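Local coordinates for protein putative trimethylamine methyltransferase (Rhizobium meliloti, PDB 4YYC) that probably transfers methyl groups, as a putative member of the trimethylamine methyltransferase family, at residues D195-P207 / H495-E507. Numbering follows the deposited sequence. Where two conformers were deposited one is given.
Sequences DMVYSHIRYSDKP and HYEAPYLDPAIDE
The hydroxyl of Y198 donates to D506, with OH 2.6 Å from OD1, which accepts through its syn lone pair. Ring and carboxylate lie nearly coplanar, 16° apart, and OD1 sits at the ring edge beside CE1. With CG anti to the backbone N (chi1 180°), the Y198 ring extends from helix 192-202 to D506 in the first turn of helix 503-518; K510 and I513, farther along that helix, also touch it. A phenylalanine in its place would probably leave D506 OD1 without its donor from helix 192-202 and the carboxylate freer to turn. The other carboxylate oxygen, OD2, accepts from a water. In the conformer given for R202, one of two deposited, that water bonds weakly to NH1, and the chain bends at chi2 and chi3 to put L501 CB over one guanidinium face, toward its rim, 3.6 Å from NH2. Beside it, L501 CD1 meets I201 CG2 at 3.9 Å. Residues 496-502 form an extended linker that crosses the C-terminal end of helix 192-202 and joins helix 481-495 to helix 503-518 on the outside of the barrel-like α/β core; D502 N-caps the latter helix, its OD1 accepting from A504 N. At the linker's start, the Y496 hydroxyl donates to Y203 O (OH to O 2.7 Å), meeting the carbonyl side-on, at a C=O...donor angle of 104°, and tilted out of its plane. P499 lays CG against the S204 backbone, 3.6 Å from its C, and CB near the carboxylate of D205, which is salt-bridged to R126.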
loop_
_atom_site.group_PDB
_atom_site.type_symbol
_atom_site.label_atom_id
_atom_site.label_comp_id
_atom_site.label_asym_id
_atom_site.label_seq_id
_atom_site.Cartn_x
_atom_site.Cartn_y
_atom_site.Cartn_z
ATOM N N ASP A 195 -25.826 17.816 -19.893
ATOM C CA ASP A 195 -25.413 16.538 -20.530
ATOM C C ASP A 195 -24.640 15.617 -19.602
ATOM O O ASP A 195 -24.761 14.385 -19.714
ATOM C CB ASP A 195 -24.626 16.833 -21.804
ATOM C CG ASP A 195 -25.469 17.526 -22.824
ATOM O OD1 ASP A 195 -26.390 16.891 -23.423
ATOM O OD2 ASP A 195 -25.296 18.741 -23.000
HETATM N N MSE A 196 -23.850 16.224 -18.723
HETATM C CA MSE A 196 -23.025 15.464 -17.759
HETATM C C MSE A 196 -23.998 14.778 -16.811
HETATM O O MSE A 196 -23.911 13.568 -16.619
HETATM C CB MSE A 196 -22.058 16.405 -17.091
HETATM C CG MSE A 196 -20.958 16.839 -18.056
HETATM SE SE MSE A 196 -20.118 18.543 -17.459
HETATM C CE MSE A 196 -18.996 17.709 -16.177
ATOM N N VAL A 197 -24.917 15.524 -16.183
ATOM C CA VAL A 197 -25.872 14.866 -15.277
ATOM C C VAL A 197 -26.711 13.812 -16.031
ATOM O O VAL A 197 -26.916 12.681 -15.567
ATOM C CB VAL A 197 -26.773 15.884 -14.545
ATOM C CG1 VAL A 197 -27.901 15.186 -13.790
ATOM C CG2 VAL A 197 -25.920 16.773 -13.631
ATOM N N TYR A 198 -27.201 14.173 -17.203
ATOM C CA TYR A 198 -27.994 13.244 -17.998
ATOM C C TYR A 198 -27.240 11.945 -18.243
ATOM O O TYR A 198 -27.826 10.853 -18.185
ATOM C CB TYR A 198 -28.389 13.851 -19.332
ATOM C CG TYR A 198 -29.214 12.893 -20.191
ATOM C CD1 TYR A 198 -30.575 12.693 -19.935
ATOM C CD2 TYR A 198 -28.643 12.177 -21.208
ATOM C CE1 TYR A 198 -31.347 11.836 -20.731
ATOM C CE2 TYR A 198 -29.378 11.296 -21.989
ATOM C CZ TYR A 198 -30.733 11.115 -21.747
ATOM O OH TYR A 198 -31.422 10.225 -22.549
ATOM N N SER A 199 -25.944 12.059 -18.520
ATOM C CA SER A 199 -25.119 10.861 -18.804
ATOM C C SER A 199 -25.099 9.886 -17.627
ATOM O O SER A 199 -25.187 8.680 -17.809
ATOM C CB SER A 199 -23.689 11.270 -19.196
ATOM O OG SER A 199 -23.738 11.992 -20.393
ATOM N N HIS A 200 -25.002 10.407 -16.402
ATOM C CA HIS A 200 -25.061 9.574 -15.198
ATOM C C HIS A 200 -26.404 8.870 -15.033
ATOM O O HIS A 200 -26.476 7.833 -14.398
ATOM C CB HIS A 200 -24.737 10.391 -13.947
ATOM C CG HIS A 200 -23.293 10.816 -13.861
ATOM N ND1 HIS A 200 -22.273 9.912 -13.658
ATOM C CD2 HIS A 200 -22.701 12.029 -13.953
ATOM C CE1 HIS A 200 -21.122 10.551 -13.626
ATOM N NE2 HIS A 200 -21.352 11.838 -13.795
ATOM N N ILE A 201 -27.461 9.434 -15.601
ATOM C CA ILE A 201 -28.792 8.829 -15.499
ATOM C C ILE A 201 -29.024 7.829 -16.603
ATOM O O ILE A 201 -29.577 6.750 -16.334
ATOM C CB ILE A 201 -29.891 9.918 -15.470
ATOM C CG1 ILE A 201 -29.659 10.864 -14.304
ATOM C CG2 ILE A 201 -31.266 9.266 -15.420
ATOM C CD1 ILE A 201 -30.436 12.160 -14.343
ATOM N N ARG A 202 -28.636 8.201 -17.822
ATOM C CA ARG A 202 -28.922 7.380 -19.019
ATOM C C ARG A 202 -28.016 6.140 -19.075
ATOM O O ARG A 202 -28.471 5.059 -19.459
ATOM C CB ARG A 202 -28.767 8.248 -20.282
ATOM C CG ARG A 202 -29.016 7.583 -21.642
ATOM C CD ARG A 202 -30.409 6.972 -21.801
ATOM N NE ARG A 202 -30.435 5.735 -21.064
ATOM C CZ ARG A 202 -31.335 4.778 -21.124
ATOM N NH1 ARG A 202 -32.348 4.801 -21.993
ATOM N NH2 ARG A 202 -31.126 3.752 -20.301
ATOM N N TYR A 203 -26.745 6.288 -18.694
ATOM C CA TYR A 203 -25.754 5.240 -18.903
ATOM C C TYR A 203 -25.378 4.501 -17.645
ATOM O O TYR A 203 -24.592 3.538 -17.694
ATOM C CB TYR A 203 -24.527 5.801 -19.595
ATOM C CG TYR A 203 -24.853 6.366 -20.963
ATOM C CD1 TYR A 203 -25.117 5.523 -22.025
ATOM C CD2 TYR A 203 -24.952 7.734 -21.173
ATOM C CE1 TYR A 203 -25.430 6.041 -23.277
ATOM C CE2 TYR A 203 -25.280 8.276 -22.411
ATOM C CZ TYR A 203 -25.501 7.425 -23.462
ATOM O OH TYR A 203 -25.842 7.958 -24.693
ATOM N N SER A 204 -25.969 4.889 -16.516
ATOM C CA SER A 204 -25.683 4.196 -15.247
ATOM C C SER A 204 -26.937 4.226 -14.388
ATOM O O SER A 204 -27.849 5.036 -14.652
ATOM C CB SER A 204 -24.580 4.922 -14.507
ATOM O OG SER A 204 -24.143 4.136 -13.406
ATOM N N ASP A 205 -26.967 3.382 -13.373
ATOM C CA ASP A 205 -27.982 3.465 -12.324
ATOM C C ASP A 205 -27.358 3.522 -10.932
ATOM O O ASP A 205 -28.047 3.293 -9.949
ATOM C CB ASP A 205 -28.997 2.323 -12.444
ATOM C CG ASP A 205 -28.378 0.951 -12.285
ATOM O OD1 ASP A 205 -27.172 0.848 -12.069
ATOM O OD2 ASP A 205 -29.165 -0.042 -12.348
ATOM N N LYS A 206 -26.064 3.843 -10.885
ATOM C CA LYS A 206 -25.330 4.005 -9.640
ATOM C C LYS A 206 -25.461 5.440 -9.155
ATOM O O LYS A 206 -25.729 6.334 -9.926
ATOM C CB LYS A 206 -23.864 3.600 -9.818
ATOM C CG LYS A 206 -23.659 2.118 -10.053
ATOM C CD LYS A 206 -22.227 1.683 -10.328
ATOM C CE LYS A 206 -22.153 0.188 -10.588
ATOM N NZ LYS A 206 -20.741 -0.229 -10.800
ATOM N N PRO A 207 -25.249 5.687 -7.858
ATOM C CA PRO A 207 -25.431 7.052 -7.347
ATOM C C PRO A 207 -24.418 8.029 -7.956
ATOM O O PRO A 207 -23.284 7.668 -8.172
ATOM C CB PRO A 207 -25.220 6.935 -5.862
ATOM C CG PRO A 207 -24.887 5.559 -5.588
ATOM C CD PRO A 207 -24.950 4.713 -6.803
ATOM N N HIS A 495 -19.512 -4.730 -25.080
ATOM C CA HIS A 495 -20.568 -5.518 -24.480
ATOM C C HIS A 495 -21.550 -4.792 -23.609
ATOM O O HIS A 495 -22.560 -5.358 -23.234
ATOM C CB HIS A 495 -19.965 -6.736 -23.805
ATOM C CG HIS A 495 -19.354 -7.663 -24.815
ATOM N ND1 HIS A 495 -18.015 -7.621 -25.146
ATOM C CD2 HIS A 495 -19.924 -8.549 -25.671
ATOM C CE1 HIS A 495 -17.771 -8.502 -26.100
ATOM N NE2 HIS A 495 -18.910 -9.084 -26.432
ATOM N N TYR A 496 -21.268 -3.531 -23.340
ATOM C CA TYR A 496 -22.127 -2.699 -22.519
ATOM C C TYR A 496 -23.577 -2.677 -22.992
ATOM O O TYR A 496 -23.853 -2.590 -24.196
ATOM C CB TYR A 496 -21.571 -1.271 -22.531
ATOM C CG TYR A 496 -22.474 -0.270 -21.890
ATOM C CD1 TYR A 496 -22.445 -0.048 -20.534
ATOM C CD2 TYR A 496 -23.343 0.489 -22.662
ATOM C CE1 TYR A 496 -23.272 0.902 -19.941
ATOM C CE2 TYR A 496 -24.172 1.422 -22.087
ATOM C CZ TYR A 496 -24.130 1.628 -20.721
ATOM O OH TYR A 496 -24.944 2.571 -20.147
ATOM N N GLU A 497 -24.488 -2.780 -22.030
ATOM C CA GLU A 497 -25.920 -2.562 -22.258
ATOM C C GLU A 497 -26.395 -1.573 -21.229
ATOM O O GLU A 497 -26.156 -1.769 -20.048
ATOM C CB GLU A 497 -26.673 -3.849 -22.056
ATOM C CG GLU A 497 -26.401 -4.846 -23.152
ATOM C CD GLU A 497 -27.290 -6.071 -23.060
ATOM O OE1 GLU A 497 -28.475 -5.937 -22.649
ATOM O OE2 GLU A 497 -26.797 -7.165 -23.387
ATOM N N ALA A 498 -27.039 -0.518 -21.674
ATOM C CA ALA A 498 -27.472 0.514 -20.756
ATOM C C ALA A 498 -28.525 -0.013 -19.778
ATOM O O ALA A 498 -29.388 -0.789 -20.169
ATOM C CB ALA A 498 -27.989 1.726 -21.501
ATOM N N PRO A 499 -28.458 0.408 -18.521
ATOM C CA PRO A 499 -29.509 0.049 -17.572
ATOM C C PRO A 499 -30.831 0.706 -17.979
ATOM O O PRO A 499 -30.844 1.821 -18.468
ATOM C CB PRO A 499 -29.024 0.630 -16.247
ATOM C CG PRO A 499 -28.062 1.687 -16.607
ATOM C CD PRO A 499 -27.470 1.331 -17.943
ATOM N N TYR A 500 -31.930 0.023 -17.733
ATOM C CA TYR A 500 -33.239 0.531 -18.084
ATOM C C TYR A 500 -33.517 1.907 -17.505
ATOM O O TYR A 500 -33.172 2.178 -16.364
ATOM C CB TYR A 500 -34.293 -0.417 -17.545
ATOM C CG TYR A 500 -35.689 0.015 -17.824
ATOM C CD1 TYR A 500 -36.248 -0.184 -19.080
ATOM C CD2 TYR A 500 -36.458 0.661 -16.848
ATOM C CE1 TYR A 500 -37.537 0.222 -19.357
ATOM C CE2 TYR A 500 -37.738 1.084 -17.115
ATOM C CZ TYR A 500 -38.283 0.850 -18.368
ATOM O OH TYR A 500 -39.569 1.228 -18.635
ATOM N N LEU A 501 -34.128 2.766 -18.309
ATOM C CA LEU A 501 -34.643 4.046 -17.842
ATOM C C LEU A 501 -36.071 4.216 -18.345
ATOM O O LEU A 501 -36.304 4.164 -19.545
ATOM C CB LEU A 501 -33.771 5.186 -18.355
ATOM C CG LEU A 501 -34.155 6.638 -18.003
ATOM C CD1 LEU A 501 -34.180 6.887 -16.509
ATOM C CD2 LEU A 501 -33.219 7.644 -18.662
ATOM N N ASP A 502 -37.014 4.442 -17.439
ATOM C CA ASP A 502 -38.402 4.711 -17.827
ATOM C C ASP A 502 -38.485 5.754 -18.963
ATOM O O ASP A 502 -38.017 6.890 -18.819
ATOM C CB ASP A 502 -39.167 5.173 -16.593
ATOM C CG ASP A 502 -40.609 5.567 -16.867
ATOM O OD1 ASP A 502 -41.079 5.661 -18.029
ATOM O OD2 ASP A 502 -41.302 5.821 -15.860
ATOM N N PRO A 503 -39.107 5.386 -20.097
ATOM C CA PRO A 503 -39.163 6.357 -21.199
ATOM C C PRO A 503 -39.854 7.680 -20.897
ATOM O O PRO A 503 -39.445 8.700 -21.436
ATOM C CB PRO A 503 -39.896 5.593 -22.298
ATOM C CG PRO A 503 -40.619 4.500 -21.577
ATOM C CD PRO A 503 -39.747 4.112 -20.454
ATOM N N ALA A 504 -40.852 7.684 -20.022
ATOM C CA ALA A 504 -41.476 8.920 -19.581
ATOM C C ALA A 504 -40.498 9.830 -18.836
ATOM O O ALA A 504 -40.488 11.054 -19.026
ATOM C CB ALA A 504 -42.677 8.612 -18.698
ATOM N N ILE A 505 -39.659 9.231 -18.007
ATOM C CA ILE A 505 -38.622 10.001 -17.285
ATOM C C ILE A 505 -37.580 10.512 -18.260
ATOM O O ILE A 505 -37.206 11.668 -18.198
ATOM C CB ILE A 505 -37.958 9.162 -16.173
ATOM C CG1 ILE A 505 -39.006 8.824 -15.111
ATOM C CG2 ILE A 505 -36.774 9.912 -15.558
ATOM C CD1 ILE A 505 -38.507 8.003 -13.933
ATOM N N ASP A 506 -37.126 9.649 -19.168
ATOM C CA ASP A 506 -36.186 10.058 -20.192
ATOM C C ASP A 506 -36.716 11.276 -20.977
ATOM O O ASP A 506 -36.024 12.264 -21.129
ATOM C CB ASP A 506 -35.903 8.893 -21.122
ATOM C CG ASP A 506 -34.648 9.084 -21.953
ATOM O OD1 ASP A 506 -33.801 9.939 -21.620
ATOM O OD2 ASP A 506 -34.496 8.333 -22.946
ATOM N N GLU A 507 -37.962 11.193 -21.437
ATOM C CA GLU A 507 -38.583 12.269 -22.215
ATOM C C GLU A 507 -38.644 13.562 -21.401
ATOM O O GLU A 507 -38.342 14.643 -21.928
ATOM C CB GLU A 507 -39.974 11.846 -22.703
ATOM C CG GLU A 507 -40.778 12.916 -23.397
HETATM O O HOH W 1 -34.125 1.938 -21.171
HETATM O O HOH W 2 -32.770 7.197 -24.484
#